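PDB 6H9D: lysozyme from Asticcacaulis excentricus, which probably acts on or binds peptidoglycan through a phage-lysin-derived muramidase domain, and is linked to cell morphogenesis and stalk synthesis. Local coordinates for residues V11-I14 / K15-E18; D52-A55 / L56-D60; P63-E66 / A67-L71; A114-M117 / D118-T121; R137-A140 / S141-S144. All coordinates share one frame; numbering follows the deposited sequence.

Contact 1 of 5, residues V11-I14 / K15-E18; sequences VELI and KSFE
Val11 O accepts the backbone N of Lys15 at 2.9 Å, closing a regular turn of helix 8-16. The aliphatic part of Lys15 also passes the Val11 side chain, with CE 4.3 Å from Val11 CG1. One residue on, Glu12 O takes Ser16 N. The side chains of Glu12 and Lys15 run alongside each other and point the same way. Glu12 OE2 is 3.5 Å from Lys15 NZ, a long salt bridge. The stronger polar partner of this ammonium group is Asp54 on helix 50-71.

Leu13 packs against Phe17 by its branch: CD1 lies 3.7 Å from CZ of the ring. Leu13 O sits over one face of the same ring, 3.3 Å from Phe17 CD2. Phe17 and Leu13 also touch helix 133-146.

Ile14 O takes part in an i to i+3 bond: Phe17 N reaches it at 3.2 Å, from above the carbonyl plane. A water donates to the same oxygen and, at 2.7 Å, to Glu18 OE2. That carboxylate oxygen also bonds to a bound glycerol. Glu18 CG, anti to the carbonyl carbon (chi1 -55°), lies 3.4 Å from Ile14 O. A glutamate just beyond the first helix, bonded to a glycerol, is consistent with the active-site glutamate of phage lysozymes.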
loop_
_atom_site.group_PDB
_atom_site.type_symbol
_atom_site.label_atom_id
_atom_site.label_comp_id
_atom_site.label_asym_id
_atom_site.label_seq_id
_atom_site.Cartn_x
_atom_site.Cartn_y
_atom_site.Cartn_z
ATOM N N VAL A 11 3.196 5.478 7.160
ATOM C CA VAL A 11 2.756 4.289 7.869
ATOM C C VAL A 11 1.337 4.495 8.404
ATOM O O VAL A 11 0.498 3.627 8.264
ATOM C CB VAL A 11 3.746 3.890 8.982
ATOM C CG1 VAL A 11 3.176 2.766 9.825
ATOM C CG2 VAL A 11 5.100 3.506 8.385
ATOM N N GLU A 12 1.061 5.663 8.994
ATOM C CA GLU A 12 -0.269 5.921 9.586
ATOM C C GLU A 12 -1.348 5.918 8.486
ATOM O O GLU A 12 -2.442 5.407 8.682
ATOM C CB GLU A 12 -0.311 7.256 10.339
ATOM C CG GLU A 12 0.585 7.321 11.564
ATOM C CD GLU A 12 0.538 6.125 12.502
ATOM O OE1 GLU A 12 -0.584 5.687 12.847
ATOM O OE2 GLU A 12 1.632 5.646 12.884
ATOM N N LEU A 13 -1.040 6.488 7.321
ATOM C CA LEU A 13 -1.973 6.457 6.200
ATOM C C LEU A 13 -2.341 5.000 5.861
ATOM O O LEU A 13 -3.501 4.621 5.743
ATOM C CB LEU A 13 -1.341 7.152 4.989
ATOM C CG LEU A 13 -2.200 7.081 3.726
ATOM C CD1 LEU A 13 -3.459 7.905 3.915
ATOM C CD2 LEU A 13 -1.454 7.536 2.485
ATOM N N ILE A 14 -1.319 4.160 5.729
ATOM C CA ILE A 14 -1.504 2.781 5.330
ATOM C C ILE A 14 -2.341 2.046 6.380
ATOM O O ILE A 14 -3.285 1.320 6.049
ATOM C CB ILE A 14 -0.137 2.127 5.062
ATOM C CG1 ILE A 14 0.442 2.705 3.767
ATOM C CG2 ILE A 14 -0.235 0.612 5.035
ATOM C CD1 ILE A 14 1.831 2.232 3.426
ATOM N N LYS A 15 -2.017 2.289 7.648
ATOM C CA LYS A 15 -2.708 1.653 8.754
ATOM C C LYS A 15 -4.189 2.072 8.769
ATOM O O LYS A 15 -5.035 1.330 9.235
ATOM C CB LYS A 15 -1.977 2.060 10.032
ATOM C CG LYS A 15 -2.370 1.345 11.303
ATOM C CD LYS A 15 -1.676 1.957 12.509
ATOM C CE LYS A 15 -0.173 1.866 12.391
ATOM N NZ LYS A 15 0.504 2.364 13.608
ATOM N N SER A 16 -4.484 3.279 8.289
ATOM C CA SER A 16 -5.819 3.855 8.374
ATOM C C SER A 16 -6.786 3.067 7.494
ATOM O O SER A 16 -7.975 3.108 7.722
ATOM C CB SER A 16 -5.811 5.328 8.009
ATOM O OG SER A 16 -5.585 5.501 6.619
ATOM N N PHE A 17 -6.264 2.321 6.513
ATOM C CA PHE A 17 -7.087 1.531 5.626
ATOM C C PHE A 17 -7.244 0.100 6.152
ATOM O O PHE A 17 -7.927 -0.713 5.536
ATOM C CB PHE A 17 -6.514 1.523 4.197
ATOM C CG PHE A 17 -6.261 2.889 3.624
ATOM C CD1 PHE A 17 -7.292 3.804 3.526
ATOM C CD2 PHE A 17 -4.998 3.271 3.188
ATOM C CE1 PHE A 17 -7.053 5.079 3.042
ATOM C CE2 PHE A 17 -4.776 4.531 2.662
ATOM C CZ PHE A 17 -5.811 5.437 2.598
ATOM N N GLU A 18 -6.545 -0.197 7.238
ATOM C CA GLU A 18 -6.501 -1.555 7.815
ATOM C C GLU A 18 -7.203 -1.590 9.171
ATOM O O GLU A 18 -7.251 -0.578 9.842
ATOM C CB GLU A 18 -5.049 -1.957 8.053
ATOM C CG GLU A 18 -4.174 -1.852 6.828
ATOM C CD GLU A 18 -4.373 -3.028 5.904
ATOM O OE1 GLU A 18 -4.852 -4.040 6.378
ATOM O OE2 GLU A 18 -4.084 -2.901 4.723
HETATM O O HOH W 1 -3.365 -0.418 3.849
#

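Contact 2 of 5, residues D52-A55 / L56-D60; sequences DADA and LLRFD
With chi1 of -176°, Asp54 carries its carboxylate forward along the helix toward Arg58, whose own chain is extended from CG to NE and leans back to meet it. The two side chains cross at an angle, one turn apart. Arg58 NE donates to Asp54 OD1 at 2.7 Å, as part of a salt bridge. The oxygen is met on its syn side, close to the guanidinium plane. The bond is bent, with an N-H...O angle of 139°, and the two flat groups are turned 44° against each other. A water closes the pair on the second branch: it donates to Asp54 OD2 at 2.7 Å and accepts from Arg58 NH2. OD2 is also paired with Lys15 of helix 8-16.

This is an i to i+4 salt bridge on the long helix 50-71, on a side that helix 8-16 also touches: both Asp54 and Arg58 meet Val11.

The backbone beneath is regular. Leu57 N bonds to Ala53 O at 2.9 Å and Arg58 N to Asp54 O at 3.0 Å. Ala55 O accepts Phe59 N and lies 3.6 Å above one face of the Phe59 ring, offset toward its rim. Leu56 folds back over the turn before it, and its CG is 3.3 Å from Asp52 O.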
loop_
_atom_site.group_PDB
_atom_site.type_symbol
_atom_site.label_atom_id
_atom_site.label_comp_id
_atom_site.label_asym_id
_atom_site.label_seq_id
_atom_site.Cartn_x
_atom_site.Cartn_y
_atom_site.Cartn_z
ATOM N N ASP A 52 2.961 -3.554 18.615
ATOM C CA ASP A 52 3.469 -4.770 17.969
ATOM C C ASP A 52 2.985 -4.823 16.501
ATOM O O ASP A 52 3.728 -5.196 15.598
ATOM C CB ASP A 52 2.993 -6.025 18.703
ATOM C CG ASP A 52 3.502 -6.245 20.122
ATOM O OD1 ASP A 52 4.459 -5.589 20.517
ATOM O OD2 ASP A 52 2.893 -7.063 20.832
ATOM N N ALA A 53 1.714 -4.463 16.267
ATOM C CA ALA A 53 1.109 -4.508 14.932
ATOM C C ALA A 53 1.805 -3.488 14.014
ATOM O O ALA A 53 2.006 -3.762 12.843
ATOM C CB ALA A 53 -0.371 -4.250 15.027
ATOM N N ASP A 54 2.196 -2.335 14.578
ATOM C CA ASP A 54 2.960 -1.301 13.836
ATOM C C ASP A 54 4.280 -1.896 13.345
ATOM O O ASP A 54 4.641 -1.728 12.198
ATOM C CB ASP A 54 3.211 -0.054 14.687
ATOM C CG ASP A 54 3.910 1.055 13.919
ATOM O OD1 ASP A 54 5.135 1.047 13.876
ATOM O OD2 ASP A 54 3.208 1.910 13.354
ATOM N N ALA A 55 4.980 -2.608 14.240
ATOM C CA ALA A 55 6.254 -3.208 13.905
ATOM C C ALA A 55 6.073 -4.206 12.760
ATOM O O ALA A 55 6.819 -4.162 11.810
ATOM C CB ALA A 55 6.870 -3.851 15.120
ATOM N N LEU A 56 5.061 -5.072 12.851
ATOM C CA LEU A 56 4.822 -6.091 11.847
ATOM C C LEU A 56 4.439 -5.467 10.500
ATOM O O LEU A 56 4.835 -5.964 9.447
ATOM C CB LEU A 56 3.734 -7.050 12.343
ATOM C CG LEU A 56 4.098 -7.842 13.604
ATOM C CD1 LEU A 56 2.885 -8.562 14.146
ATOM C CD2 LEU A 56 5.219 -8.832 13.323
ATOM N N LEU A 57 3.649 -4.396 10.524
ATOM C CA LEU A 57 3.267 -3.711 9.294
ATOM C C LEU A 57 4.544 -3.164 8.635
ATOM O O LEU A 57 4.714 -3.303 7.428
ATOM C CB LEU A 57 2.222 -2.618 9.591
ATOM C CG LEU A 57 1.899 -1.663 8.435
ATOM C CD1 LEU A 57 1.359 -2.418 7.224
ATOM C CD2 LEU A 57 0.918 -0.593 8.875
ATOM N N ARG A 58 5.476 -2.615 9.427
ATOM C CA ARG A 58 6.715 -2.070 8.855
ATOM C C ARG A 58 7.534 -3.206 8.234
ATOM O O ARG A 58 8.192 -2.994 7.233
ATOM C CB ARG A 58 7.500 -1.269 9.900
ATOM C CG ARG A 58 6.819 0.035 10.300
ATOM C CD ARG A 58 7.351 0.634 11.593
ATOM N NE ARG A 58 6.770 1.948 11.870
ATOM C CZ ARG A 58 7.287 3.092 11.415
ATOM N NH1 ARG A 58 8.350 3.058 10.639
ATOM N NH2 ARG A 58 6.736 4.248 11.735
ATOM N N PHE A 59 7.466 -4.420 8.796
ATOM C CA PHE A 59 8.119 -5.579 8.145
ATOM C C PHE A 59 7.483 -5.847 6.781
ATOM O O PHE A 59 8.157 -6.023 5.803
ATOM C CB PHE A 59 8.010 -6.853 8.975
ATOM C CG PHE A 59 8.768 -6.863 10.277
ATOM C CD1 PHE A 59 9.849 -6.018 10.491
ATOM C CD2 PHE A 59 8.414 -7.754 11.279
ATOM C CE1 PHE A 59 10.531 -6.037 11.699
ATOM C CE2 PHE A 59 9.107 -7.779 12.479
ATOM C CZ PHE A 59 10.176 -6.943 12.677
ATOM N N ASP A 60 6.148 -5.856 6.730
ATOM C CA ASP A 60 5.415 -6.165 5.508
ATOM C C ASP A 60 5.700 -5.081 4.448
ATOM O O ASP A 60 5.589 -5.323 3.257
ATOM C CB ASP A 60 3.924 -6.346 5.817
ATOM C CG ASP A 60 3.622 -7.622 6.599
ATOM O OD1 ASP A 60 4.375 -8.596 6.432
ATOM O OD2 ASP A 60 2.660 -7.627 7.402
HETATM O O HOH W 2 4.439 4.351 13.228
#

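Contact 3 of 5, residues P63-E66 / A67-L71; sequences PIVE and AVNNL
Val65 O and the two nitrogens of Asn69 make the distinctive polar contact near the end of helix 50-71. Asn69 N donates to this oxygen at 3.2 Å, in the usual helical way. Asn69 ND2 donates to it as well, at 2.8 Å, with a bent angle of 130°. The two donors come from opposite faces of the carbonyl plane. Asn69 has an unusual chi1 of -92°, which turns its amide back along the helix to reach the carbonyl. CG1 of Val65 runs beside this amide, 3.7 Å from Asn69 ND2. The amide OD1 is left to accept from the backbone N of His4.

The other backbone bonds keep the i to i+4 pattern. Ala67 N reaches Pro63 O at 2.9 Å, Val68 N reaches Ile64 O, and Asn70 N reaches Glu66 O.

The apolar contact is Ile64 CG2 to Val68 CG2, 4.3 Å, on the buried side. Ile64 and Val68 both face helices 78-91 and 93-97.

The polar ends of Glu66 and Asn70 find a common partner beyond the helix: each pairs with the guanidinium of Arg3. The chemistry implies a polar side of the helix that holds the N-terminal segment of the chain, since Asn69 takes a backbone N-H while Glu66 and Asn70 share one arginine.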
loop_
_atom_site.group_PDB
_atom_site.type_symbol
_atom_site.label_atom_id
_atom_site.label_comp_id
_atom_site.label_asym_id
_atom_site.label_seq_id
_atom_site.Cartn_x
_atom_site.Cartn_y
_atom_site.Cartn_z
ATOM N N PRO A 63 9.584 -4.818 1.554
ATOM C CA PRO A 63 9.709 -5.092 0.130
ATOM C C PRO A 63 8.988 -4.082 -0.766
ATOM O O PRO A 63 9.388 -3.891 -1.918
ATOM C CB PRO A 63 9.129 -6.488 -0.069
ATOM C CG PRO A 63 8.296 -6.737 1.169
ATOM C CD PRO A 63 8.895 -5.903 2.269
ATOM N N ILE A 64 7.954 -3.426 -0.238
ATOM C CA ILE A 64 7.292 -2.341 -0.994
ATOM C C ILE A 64 8.238 -1.138 -1.100
ATOM O O ILE A 64 8.333 -0.531 -2.178
ATOM C CB ILE A 64 5.954 -1.918 -0.354
ATOM C CG1 ILE A 64 5.078 -3.127 0.033
ATOM C CG2 ILE A 64 5.242 -0.959 -1.292
ATOM C CD1 ILE A 64 4.726 -4.018 -1.133
ATOM N N VAL A 65 8.830 -0.742 0.031
ATOM C CA VAL A 65 9.797 0.359 0.094
ATOM C C VAL A 65 10.951 0.080 -0.893
ATOM O O VAL A 65 11.374 0.973 -1.642
ATOM C CB VAL A 65 10.286 0.582 1.537
ATOM C CG1 VAL A 65 11.537 1.462 1.639
ATOM C CG2 VAL A 65 9.178 1.141 2.410
ATOM N N GLU A 66 11.431 -1.172 -0.918
ATOM C CA GLU A 66 12.485 -1.596 -1.851
ATOM C C GLU A 66 12.007 -1.473 -3.300
ATOM O O GLU A 66 12.715 -0.915 -4.126
ATOM C CB GLU A 66 12.911 -3.029 -1.540
ATOM C CG GLU A 66 13.748 -3.099 -0.280
ATOM C CD GLU A 66 14.976 -2.206 -0.364
ATOM O OE1 GLU A 66 15.795 -2.428 -1.282
ATOM O OE2 GLU A 66 15.084 -1.261 0.449
ATOM N N ALA A 67 10.805 -1.999 -3.592
ATOM C CA ALA A 67 10.247 -1.998 -4.919
ATOM C C ALA A 67 10.093 -0.562 -5.452
ATOM O O ALA A 67 10.410 -0.298 -6.604
ATOM C CB ALA A 67 8.926 -2.712 -4.936
ATOM N N VAL A 68 9.585 0.357 -4.626
ATOM C CA VAL A 68 9.261 1.695 -5.125
ATOM C C VAL A 68 10.579 2.412 -5.438
ATOM O O VAL A 68 10.731 3.021 -6.485
ATOM C CB VAL A 68 8.376 2.496 -4.150
ATOM C CG1 VAL A 68 8.228 3.935 -4.613
ATOM C CG2 VAL A 68 6.991 1.855 -4.008
ATOM N N ASN A 69 11.536 2.229 -4.549
ATOM C CA ASN A 69 12.898 2.778 -4.712
ATOM C C ASN A 69 13.514 2.224 -5.996
ATOM O O ASN A 69 14.091 2.983 -6.742
ATOM C CB ASN A 69 13.760 2.366 -3.527
ATOM C CG ASN A 69 13.723 3.388 -2.426
ATOM O OD1 ASN A 69 14.032 4.540 -2.651
ATOM N ND2 ASN A 69 13.350 2.974 -1.242
ATOM N N ASN A 70 13.323 0.943 -6.254
ATOM C CA ASN A 70 13.962 0.306 -7.423
ATOM C C ASN A 70 13.215 0.608 -8.716
ATOM O O ASN A 70 13.879 0.668 -9.735
ATOM C CB ASN A 70 14.076 -1.207 -7.246
ATOM C CG ASN A 70 14.941 -1.623 -6.078
ATOM O OD1 ASN A 70 15.680 -0.827 -5.521
ATOM N ND2 ASN A 70 14.826 -2.873 -5.690
ATOM N N LEU A 71 11.899 0.805 -8.651
ATOM C CA LEU A 71 11.096 0.975 -9.880
ATOM C C LEU A 71 10.998 2.438 -10.303
ATOM O O LEU A 71 10.779 2.674 -11.479
ATOM C CB LEU A 71 9.720 0.372 -9.637
ATOM C CG LEU A 71 9.707 -1.143 -9.550
ATOM C CD1 LEU A 71 8.303 -1.637 -9.316
ATOM C CD2 LEU A 71 10.277 -1.742 -10.815
#

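Contact 4 of 5, residues A114-M117 / D118-T121; sequences AQAM and DNWT
Gln115 O accepts Asp118 N at 3.0 Å, the first of three successive i to i+3 bonds across this contact. They form a 3-10 turn at the end of helix 110-116, just before the hairpin of strands 122-125 and 128-131. Asn119 N follows to Ala116 O at 2.9 Å, and Trp120 N to Met117 O at 3.1 Å. In all three the donor stands above the carbonyl plane, about 50° out of it, as is usual for i to i+3 bonds.

Asp118 and Asn119 bend back over the carbonyls that their own backbone nitrogens use. Asp118 CG lies 3.2 Å from Gln115 O, and CB of Asn119 is as near to Ala116 O. The carboxylate of Asp118 has its main partner outside, in Lys143 of helix 133-146.

Trp120 brings the edge of its indole to the turn. CD1 is 3.4 Å from Ala116 O, and Met117 O also lies near the ring plane. The indole NE1 turns to Asp100 for its hydrogen bond, and Phe87 meets the ring edge-to-face. Met117 has an extended chain that runs inward, against Leu84 and Phe87 of helix 78-91 and Val101.

Beyond the tryptophan, chi1 of 57° swings the Thr121 hydroxyl back to the turn, where OG1 donates to Asp118 O at 3.2 Å.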
loop_
_atom_site.group_PDB
_atom_site.type_symbol
_atom_site.label_atom_id
_atom_site.label_comp_id
_atom_site.label_asym_id
_atom_site.label_seq_id
_atom_site.Cartn_x
_atom_site.Cartn_y
_atom_site.Cartn_z
ATOM N N ALA A 114 -1.143 10.856 -10.605
ATOM C CA ALA A 114 -2.226 10.888 -9.634
ATOM C C ALA A 114 -3.530 10.449 -10.309
ATOM O O ALA A 114 -4.278 9.655 -9.771
ATOM C CB ALA A 114 -2.343 12.268 -9.025
ATOM N N GLN A 115 -3.810 10.988 -11.502
ATOM C CA GLN A 115 -5.045 10.647 -12.214
ATOM C C GLN A 115 -5.076 9.152 -12.546
ATOM O O GLN A 115 -6.134 8.545 -12.548
ATOM C CB GLN A 115 -5.190 11.411 -13.533
ATOM C CG GLN A 115 -5.369 12.911 -13.367
ATOM C CD GLN A 115 -5.355 13.597 -14.710
ATOM O OE1 GLN A 115 -4.298 13.881 -15.281
ATOM N NE2 GLN A 115 -6.540 13.832 -15.241
ATOM N N ALA A 116 -3.920 8.590 -12.883
ATOM C CA ALA A 116 -3.831 7.169 -13.250
ATOM C C ALA A 116 -4.293 6.282 -12.085
ATOM O O ALA A 116 -4.760 5.175 -12.288
ATOM C CB ALA A 116 -2.425 6.845 -13.671
ATOM N N MET A 117 -4.169 6.787 -10.851
ATOM C CA MET A 117 -4.549 6.018 -9.683
ATOM C C MET A 117 -6.051 5.715 -9.727
ATOM O O MET A 117 -6.520 4.759 -9.121
ATOM C CB MET A 117 -4.163 6.753 -8.394
ATOM C CG MET A 117 -2.660 6.859 -8.194
ATOM S SD MET A 117 -2.215 7.704 -6.624
ATOM C CE MET A 117 -0.451 7.388 -6.579
ATOM N N ASP A 118 -6.817 6.544 -10.437
ATOM C CA ASP A 118 -8.265 6.324 -10.587
ATOM C C ASP A 118 -8.571 5.009 -11.318
ATOM O O ASP A 118 -9.703 4.536 -11.273
ATOM C CB ASP A 118 -8.922 7.478 -11.345
ATOM C CG ASP A 118 -8.746 8.827 -10.674
ATOM O OD1 ASP A 118 -8.405 8.855 -9.471
ATOM O OD2 ASP A 118 -8.943 9.841 -11.356
ATOM N N ASN A 119 -7.574 4.453 -12.021
ATOM C CA ASN A 119 -7.733 3.201 -12.772
ATOM C C ASN A 119 -7.742 1.985 -11.843
ATOM O O ASN A 119 -7.927 0.872 -12.299
ATOM C CB ASN A 119 -6.631 3.028 -13.814
ATOM C CG ASN A 119 -6.735 4.118 -14.848
ATOM O OD1 ASN A 119 -7.831 4.609 -15.107
ATOM N ND2 ASN A 119 -5.610 4.551 -15.372
ATOM N N TRP A 120 -7.544 2.215 -10.544
ATOM C CA TRP A 120 -7.308 1.150 -9.593
ATOM C C TRP A 120 -8.355 1.195 -8.481
ATOM O O TRP A 120 -8.026 1.254 -7.279
ATOM C CB TRP A 120 -5.875 1.273 -9.065
ATOM C CG TRP A 120 -4.864 1.106 -10.155
ATOM C CD1 TRP A 120 -4.333 2.092 -10.936
ATOM C CD2 TRP A 120 -4.294 -0.123 -10.632
ATOM N NE1 TRP A 120 -3.481 1.562 -11.861
ATOM C CE2 TRP A 120 -3.440 0.207 -11.705
ATOM C CE3 TRP A 120 -4.444 -1.465 -10.279
ATOM C CZ2 TRP A 120 -2.693 -0.748 -12.391
ATOM C CZ3 TRP A 120 -3.712 -2.412 -10.961
ATOM C CH2 TRP A 120 -2.848 -2.056 -11.996
ATOM N N THR A 121 -9.632 1.209 -8.890
ATOM C CA THR A 121 -10.725 1.365 -7.958
ATOM C C THR A 121 -11.840 0.351 -8.239
ATOM O O THR A 121 -12.954 0.571 -7.842
ATOM C CB THR A 121 -11.301 2.780 -8.014
ATOM O OG1 THR A 121 -11.700 2.980 -9.373
ATOM C CG2 THR A 121 -10.313 3.845 -7.578
#

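Contact 5 of 5, residues R137-A140 / S141-S144; sequences RRRA and SEKS
Two arginines, Arg138 and Arg139, hold the carboxylate of Glu142 by salt bridges. Arg138 NE donates to OE2 of Glu142 at 2.8 Å in a nearly straight bond. The oxygen lies in the guanidinium plane, but NE stands above the carboxylate plane, and the two planes are 63° apart. Arg139 meets the carboxylate differently: its chain bends at chi2 (-34°) and runs beside Glu142, and the two planes are 9° apart. Here NH1 reaches Glu142 OE1 on the syn side at 2.5 Å, a short distance for a bond that is also bent. Ser86 of helix 78-91 adds its hydroxyl, bonded to Glu142 OE2 and to Arg138 NH2. Arg138, Arg139 and Glu142 are buried; the single carboxylate can probably balance only one of the two positive charges.

The backbone bonds are those of a regular helix. Glu142 N meets Arg138 O at 2.9 Å, and Lys143 N meets Arg139 O at 2.8 Å.

The aliphatic part of Lys143 folds against the preceding turn, with CG 3.0 Å from Arg139 O; its NZ pairs with Asp118. Phe87 packs on Arg139 and Glu142.

The arrangement is a buried salt-bridge network at i to i+3 and i to i+4 spacing, on the face that joins helix 133-146 to helix 78-91.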
loop_
_atom_site.group_PDB
_atom_site.type_symbol
_atom_site.label_atom_id
_atom_site.label_comp_id
_atom_site.label_asym_id
_atom_site.label_seq_id
_atom_site.Cartn_x
_atom_site.Cartn_y
_atom_site.Cartn_z
ATOM N N ARG A 137 -12.228 5.995 -1.814
ATOM C CA ARG A 137 -11.776 6.692 -0.588
ATOM C C ARG A 137 -10.254 6.576 -0.464
ATOM O O ARG A 137 -9.595 7.574 -0.224
ATOM C CB ARG A 137 -12.475 6.087 0.625
ATOM C CG ARG A 137 -13.982 6.275 0.659
ATOM C CD ARG A 137 -14.620 5.870 1.978
ATOM N NE ARG A 137 -14.140 6.623 3.122
ATOM C CZ ARG A 137 -14.454 6.391 4.390
ATOM N NH1 ARG A 137 -15.153 5.327 4.731
ATOM N NH2 ARG A 137 -14.058 7.229 5.320
ATOM N N ARG A 138 -9.734 5.375 -0.662
ATOM C CA ARG A 138 -8.299 5.143 -0.537
ATOM C C ARG A 138 -7.510 6.008 -1.530
ATOM O O ARG A 138 -6.551 6.654 -1.148
ATOM C CB ARG A 138 -7.955 3.659 -0.694
ATOM C CG ARG A 138 -6.473 3.385 -0.479
ATOM C CD ARG A 138 -6.122 1.910 -0.418
ATOM N NE ARG A 138 -4.720 1.764 -0.084
ATOM C CZ ARG A 138 -4.264 0.963 0.859
ATOM N NH1 ARG A 138 -5.101 0.153 1.482
ATOM N NH2 ARG A 138 -2.981 0.989 1.181
ATOM N N ARG A 139 -7.921 5.962 -2.793
ATOM C CA ARG A 139 -7.265 6.713 -3.854
ATOM C C ARG A 139 -7.283 8.207 -3.576
ATOM O O ARG A 139 -6.304 8.906 -3.839
ATOM C CB ARG A 139 -7.927 6.422 -5.202
ATOM C CG ARG A 139 -7.772 4.986 -5.675
ATOM C CD ARG A 139 -6.429 4.409 -5.253
ATOM N NE ARG A 139 -6.341 2.977 -5.521
ATOM C CZ ARG A 139 -5.706 2.109 -4.741
ATOM N NH1 ARG A 139 -5.097 2.526 -3.640
ATOM N NH2 ARG A 139 -5.677 0.822 -5.063
ATOM N N ALA A 140 -8.397 8.700 -3.045
ATOM C CA ALA A 140 -8.504 10.148 -2.744
ATOM C C ALA A 140 -7.429 10.530 -1.720
ATOM O O ALA A 140 -6.694 11.493 -1.928
ATOM C CB ALA A 140 -9.881 10.453 -2.278
ATOM N N SER A 141 -7.289 9.729 -0.655
ATOM C CA SER A 141 -6.261 9.954 0.383
ATOM C C SER A 141 -4.843 9.825 -0.192
ATOM O O SER A 141 -3.965 10.635 0.119
ATOM C CB SER A 141 -6.435 9.026 1.556
ATOM O OG SER A 141 -7.686 9.193 2.161
ATOM N N GLU A 142 -4.599 8.805 -1.026
ATOM C CA GLU A 142 -3.250 8.606 -1.596
ATOM C C GLU A 142 -2.900 9.774 -2.532
ATOM O O GLU A 142 -1.789 10.317 -2.518
ATOM C CB GLU A 142 -3.182 7.254 -2.298
ATOM C CG GLU A 142 -3.097 6.094 -1.310
ATOM C CD GLU A 142 -3.323 4.701 -1.878
ATOM O OE1 GLU A 142 -3.888 4.613 -2.959
ATOM O OE2 GLU A 142 -2.979 3.719 -1.193
ATOM N N LYS A 143 -3.859 10.163 -3.367
ATOM C CA LYS A 143 -3.647 11.223 -4.328
ATOM C C LYS A 143 -3.403 12.551 -3.595
ATOM O O LYS A 143 -2.513 13.313 -3.993
ATOM C CB LYS A 143 -4.844 11.340 -5.275
ATOM C CG LYS A 143 -4.985 10.190 -6.260
ATOM C CD LYS A 143 -6.334 10.132 -6.949
ATOM C CE LYS A 143 -6.567 11.302 -7.874
ATOM N NZ LYS A 143 -7.906 11.203 -8.492
ATOM N N SER A 144 -4.175 12.809 -2.536
ATOM C CA SER A 144 -3.999 14.032 -1.720
ATOM C C SER A 144 -2.564 14.124 -1.209
ATOM O O SER A 144 -1.902 15.133 -1.432
ATOM C CB SER A 144 -4.963 14.121 -0.575
ATOM O OG SER A 144 -6.254 14.454 -1.052
#

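How the contacts relate
Contacts 2 and 3 lie in series on helix 50-71, their centres about 17 Å apart. Contact 1 is joined to contact 2 by a salt bridge, Lys15 NZ to Asp54 OD2 at 2.8 Å, and packs on contact 5, with Phe17 CB 3.4 Å from Arg138 NH1. Contact 5 in turn holds contact 4, through a salt bridge from Lys143 NZ to Asp118 OD1 at 2.6 Å and a probable hydrogen bond from Arg139 NE to Trp120 O at 3.0 Å. Contacts 2 and 4 are far apart, about 27 Å between centres. Bound glycerol lies about 3 Å from the Glu18 side chain, and about 5 Å separates the Arg138 side chain from glycerol, so contacts 1 and 5 may border a pocket.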